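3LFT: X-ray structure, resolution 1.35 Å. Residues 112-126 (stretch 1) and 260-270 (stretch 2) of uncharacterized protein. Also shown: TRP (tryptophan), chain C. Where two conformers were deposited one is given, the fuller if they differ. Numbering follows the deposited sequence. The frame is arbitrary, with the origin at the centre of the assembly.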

# COMPACT_ATOMS: atom_id res chain seq x y z
N GLY A 112 -9.12 -7.21 9.51
CA GLY A 112 -9.32 -6.41 8.29
C GLY A 112 -8.68 -7.00 7.06
O GLY A 112 -8.55 -8.21 6.94
N VAL A 113 -8.24 -6.10 6.17
CA VAL A 113 -7.80 -6.45 4.82
C VAL A 113 -6.32 -6.11 4.64
O VAL A 113 -5.88 -5.02 5.02
CB VAL A 113 -8.65 -5.66 3.78
CG1 VAL A 113 -8.04 -5.78 2.37
CG2 VAL A 113 -10.09 -6.18 3.79
N SER A 114 -5.60 -7.06 4.05
CA SER A 114 -4.15 -6.96 3.88
C SER A 114 -3.76 -7.11 2.42
O SER A 114 -4.25 -8.04 1.74
CB SER A 114 -3.48 -8.07 4.69
OG SER A 114 -2.09 -8.17 4.40
N ASP A 115 -2.93 -6.18 1.92
CA ASP A 115 -2.40 -6.23 0.55
C ASP A 115 -0.94 -6.67 0.57
O ASP A 115 -0.02 -5.86 0.79
CB ASP A 115 -2.59 -4.86 -0.14
CG ASP A 115 -2.05 -3.67 0.66
OD1 ASP A 115 -2.13 -3.67 1.91
OD2 ASP A 115 -1.63 -2.66 0.01
N HIS A 116 -0.72 -7.97 0.37
CA HIS A 116 0.61 -8.55 0.31
C HIS A 116 1.29 -8.20 -1.01
O HIS A 116 0.71 -8.38 -2.09
CB HIS A 116 0.50 -10.07 0.46
CG HIS A 116 1.82 -10.78 0.38
ND1 HIS A 116 2.26 -11.41 -0.76
CD2 HIS A 116 2.80 -10.91 1.29
CE1 HIS A 116 3.47 -11.91 -0.54
NE2 HIS A 116 3.82 -11.62 0.69
N ASN A 117 2.52 -7.71 -0.96
CA ASN A 117 3.22 -7.36 -2.20
C ASN A 117 3.72 -8.56 -2.99
O ASN A 117 4.41 -9.41 -2.43
CB ASN A 117 4.42 -6.45 -1.90
CG ASN A 117 5.02 -5.89 -3.18
OD1 ASN A 117 4.29 -5.24 -3.97
ND2 ASN A 117 6.31 -6.12 -3.41
N PRO A 118 3.37 -8.65 -4.29
CA PRO A 118 3.76 -9.84 -5.07
C PRO A 118 5.21 -9.73 -5.56
O PRO A 118 5.48 -9.49 -6.75
CB PRO A 118 2.75 -9.87 -6.21
CG PRO A 118 2.28 -8.52 -6.35
CD PRO A 118 2.39 -7.83 -5.01
N ALA A 119 6.13 -9.92 -4.63
CA ALA A 119 7.54 -9.73 -4.91
C ALA A 119 8.06 -10.68 -5.98
O ALA A 119 8.82 -10.26 -6.85
CB ALA A 119 8.35 -9.88 -3.63
N GLN A 120 7.72 -11.96 -5.90
CA GLN A 120 8.20 -12.91 -6.90
C GLN A 120 7.81 -12.48 -8.31
O GLN A 120 8.65 -12.49 -9.23
CB GLN A 120 7.68 -14.32 -6.60
CG GLN A 120 8.08 -15.36 -7.66
CD GLN A 120 7.59 -16.77 -7.35
OE1 GLN A 120 7.28 -17.10 -6.20
NE2 GLN A 120 7.51 -17.61 -8.38
N GLN A 121 6.55 -12.10 -8.47
CA GLN A 121 6.06 -11.65 -9.78
C GLN A 121 6.72 -10.37 -10.24
O GLN A 121 6.98 -10.20 -11.44
CB GLN A 121 4.55 -11.49 -9.80
CG GLN A 121 3.76 -12.78 -9.83
CD GLN A 121 2.28 -12.48 -9.72
OE1 GLN A 121 1.72 -12.48 -8.62
NE2 GLN A 121 1.65 -12.17 -10.85
N GLN A 122 7.04 -9.47 -9.32
CA GLN A 122 7.75 -8.25 -9.69
C GLN A 122 9.15 -8.57 -10.17
O GLN A 122 9.60 -8.00 -11.17
CB GLN A 122 7.77 -7.27 -8.52
CG GLN A 122 6.40 -6.69 -8.25
CD GLN A 122 6.31 -5.89 -6.97
OE1 GLN A 122 7.26 -5.83 -6.19
NE2 GLN A 122 5.16 -5.28 -6.75
N VAL A 123 9.85 -9.46 -9.45
CA VAL A 123 11.18 -9.88 -9.90
C VAL A 123 11.10 -10.50 -11.30
O VAL A 123 11.90 -10.17 -12.17
CB VAL A 123 11.86 -10.81 -8.87
CG1 VAL A 123 13.07 -11.48 -9.47
CG2 VAL A 123 12.24 -10.02 -7.64
N GLU A 124 10.13 -11.38 -11.52
CA GLU A 124 9.97 -12.02 -12.83
C GLU A 124 9.73 -10.96 -13.91
O GLU A 124 10.28 -11.06 -15.00
CB GLU A 124 8.87 -13.10 -12.81
CG GLU A 124 9.27 -14.35 -12.01
CD GLU A 124 8.10 -15.23 -11.55
OE1 GLU A 124 6.93 -14.78 -11.54
OE2 GLU A 124 8.37 -16.38 -11.16
N LEU A 125 8.94 -9.94 -13.61
CA LEU A 125 8.65 -8.87 -14.58
C LEU A 125 9.91 -8.07 -14.91
O LEU A 125 10.16 -7.73 -16.07
CB LEU A 125 7.55 -7.95 -14.05
CG LEU A 125 7.09 -6.83 -15.01
CD1 LEU A 125 6.54 -7.32 -16.34
CD2 LEU A 125 6.05 -5.96 -14.28
N ILE A 126 10.69 -7.74 -13.88
CA ILE A 126 11.94 -7.03 -14.09
C ILE A 126 12.88 -7.82 -15.01
O ILE A 126 13.47 -7.25 -15.94
CB ILE A 126 12.64 -6.70 -12.76
CG1 ILE A 126 11.77 -5.69 -11.97
CG2 ILE A 126 14.06 -6.13 -13.02
CD1 ILE A 126 12.18 -5.55 -10.49
N PRO A 260 -10.94 -13.90 10.54
CA PRO A 260 -9.71 -13.99 9.75
C PRO A 260 -9.41 -12.74 8.95
O PRO A 260 -10.29 -12.06 8.43
CB PRO A 260 -9.98 -15.18 8.82
CG PRO A 260 -10.95 -16.00 9.58
CD PRO A 260 -11.85 -15.03 10.29
N VAL A 261 -8.14 -12.43 8.84
CA VAL A 261 -7.68 -11.37 7.95
C VAL A 261 -7.92 -11.81 6.49
O VAL A 261 -7.72 -12.99 6.15
CB VAL A 261 -6.18 -11.12 8.19
CG1 VAL A 261 -5.63 -10.08 7.22
CG2 VAL A 261 -5.96 -10.62 9.63
N ASN A 262 -8.39 -10.86 5.68
CA ASN A 262 -8.56 -11.09 4.26
C ASN A 262 -7.30 -10.60 3.54
O ASN A 262 -7.07 -9.40 3.43
CB ASN A 262 -9.80 -10.30 3.78
CG ASN A 262 -10.10 -10.49 2.32
OD1 ASN A 262 -9.21 -10.89 1.56
ND2 ASN A 262 -11.32 -10.15 1.88
N VAL A 263 -6.51 -11.55 3.05
CA VAL A 263 -5.24 -11.25 2.38
C VAL A 263 -5.41 -11.33 0.86
O VAL A 263 -5.87 -12.35 0.32
CB VAL A 263 -4.10 -12.22 2.82
CG1 VAL A 263 -2.77 -11.84 2.14
CG2 VAL A 263 -3.93 -12.17 4.34
N PHE A 264 -5.00 -10.26 0.18
CA PHE A 264 -4.86 -10.25 -1.29
C PHE A 264 -3.39 -10.38 -1.61
O PHE A 264 -2.56 -9.66 -1.02
CB PHE A 264 -5.36 -8.91 -1.86
CG PHE A 264 -6.85 -8.74 -1.86
CD1 PHE A 264 -7.54 -8.63 -3.07
CD2 PHE A 264 -7.57 -8.63 -0.67
CE1 PHE A 264 -8.93 -8.46 -3.10
CE2 PHE A 264 -8.97 -8.45 -0.69
CZ PHE A 264 -9.64 -8.35 -1.89
N SER A 265 -3.03 -11.27 -2.52
CA SER A 265 -1.61 -11.48 -2.78
C SER A 265 -1.22 -11.67 -4.22
O SER A 265 -0.03 -11.79 -4.55
CB SER A 265 -1.07 -12.65 -1.96
OG SER A 265 -1.73 -13.86 -2.28
N THR A 266 -2.13 -11.70 -5.15
CA THR A 266 -1.49 -12.03 -6.44
C THR A 266 -1.30 -10.92 -7.45
O THR A 266 -0.23 -10.78 -8.08
CB THR A 266 -1.92 -13.33 -7.00
OG1 THR A 266 -3.28 -13.60 -6.62
CG2 THR A 266 -1.03 -14.40 -6.34
N GLY A 267 -2.36 -10.16 -7.60
CA GLY A 267 -2.35 -9.02 -8.46
C GLY A 267 -2.14 -9.37 -9.92
O GLY A 267 -2.22 -10.54 -10.33
N LYS A 268 -1.87 -8.32 -10.69
CA LYS A 268 -1.71 -8.38 -12.13
C LYS A 268 -0.75 -7.30 -12.52
O LYS A 268 -0.56 -6.32 -11.78
CB LYS A 268 -3.03 -8.14 -12.86
CG LYS A 268 -4.09 -9.20 -12.66
CD LYS A 268 -5.31 -8.97 -13.57
CE LYS A 268 -6.39 -10.03 -13.32
NZ LYS A 268 -7.72 -9.62 -13.85
N SER A 269 -0.08 -7.47 -13.65
CA SER A 269 0.88 -6.46 -14.06
C SER A 269 0.18 -5.18 -14.52
O SER A 269 -1.00 -5.18 -14.95
CB SER A 269 1.78 -6.99 -15.17
OG SER A 269 0.99 -7.22 -16.32
N VAL A 270 0.93 -4.09 -14.45
CA VAL A 270 0.55 -2.81 -15.04
C VAL A 270 1.78 -2.28 -15.76
O VAL A 270 2.87 -2.28 -15.21
CB VAL A 270 -0.02 -1.83 -13.97
CG1 VAL A 270 0.92 -1.70 -12.77
CG2 VAL A 270 -0.33 -0.47 -14.59
N TRP C . -0.55 -1.38 2.17
CA TRP C . 0.01 -0.07 2.61
C TRP C . 0.33 -0.12 4.07
O TRP C . 0.44 0.93 4.72
CB TRP C . -0.98 1.06 2.28
CG TRP C . -1.24 1.15 0.80
CD1 TRP C . -2.33 0.66 0.09
CD2 TRP C . -0.35 1.77 -0.19
NE1 TRP C . -2.17 0.93 -1.25
CE2 TRP C . -1.02 1.57 -1.48
CE3 TRP C . 0.87 2.39 -0.09
CZ2 TRP C . -0.40 2.05 -2.62
CZ3 TRP C . 1.47 2.85 -1.25
CH2 TRP C . 0.82 2.68 -2.50
OXT TRP C . 0.48 -1.22 4.62

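Stretch 2 approaches stretch 1 as a neighbouring strand in a parallel sheet. Strand 262-264 runs alongside strand 112-115 with their N-to-C directions only 19° apart, and the four hydrogen bonds between the stretches are all made by backbone atoms. Because the strands are parallel, one chain's bonds straddle residues of the other, and the partners shift by two residues at each step.

At the start, Pro-260 lies at the margin and contributes little. Val-261 follows, still outside the strand proper, with its CA 3.4 Å from Gly-112 O in a CA-H...O contact. Its CG1 also lies 3.9 Å from Ser-114 CB, so a compact branched side chain covers the aliphatic part of a small polar one. Gly-112 itself has phi/psi of 146/-148, angles at which a CB would be jammed against the preceding carbonyl oxygen; the backbone alone accounts for glycine here.

Asn-262 is the first residue of the strand and uses both of its backbone polar groups. Its N donates to Gly-112 O at 2.9 Å, and its O accepts from Ser-114 N at 2.8 Å, so the residue brackets Val-113, its bridge partner. The same Asn-262 O lies 3.3 Å from Val-113 CA, a weaker CA-H...O contact that supplements the N-H bond. On this face of the sheet the Asn-262 CB packs 4.1 Å from Val-113 CG2, leaving the amide group further along the side chain.

Val-263 turns to the other face, the one shared with Ser-114. Its CG2 meets Ser-114 CB at 4.1 Å and its CG1 meets His-116 CB at 4.1 Å. Beta-branched valine suits an extended strand, and its two methyls approach different residues of stretch 1, Ser-114 and His-116. Its CA also approaches Ser-114 O at 3.4 Å.

Phe-264 returns to the face of Val-113 and Asp-115 and closes the ladder. Its N donates to Ser-114 O at 2.8 Å, nearly straight at 173°, while its O accepts from His-116 N at 2.9 Å with a more bent angle of 145°, where stretch 1 has already left its strand. The ring reaches back along the sheet, and its CE2 lies 4.2 Å from Val-113 CG1, an apolar pairing. Its bridge partner Asp-115 is committed elsewhere: its OD2 accepts a hydrogen bond from the bound tryptophan N at 2.7 Å.

Beyond the strand the contacts become looser. Ser-265 CB sits 3.8 Å from His-116 ND1, obliquely to the ring. Thr-266 O lies 3.6 Å from Pro-118 CB; this proline, at the N-cap position, offers an apolar surface just before the helix. Gly-267 has a positive phi of 63°, which favours glycine as the chain turns. Lys-268 points away, and in the next strand Ser-269 CB just touches Leu-125 CD2 at 4.5 Å, where the helix lays a leucine against the second strand.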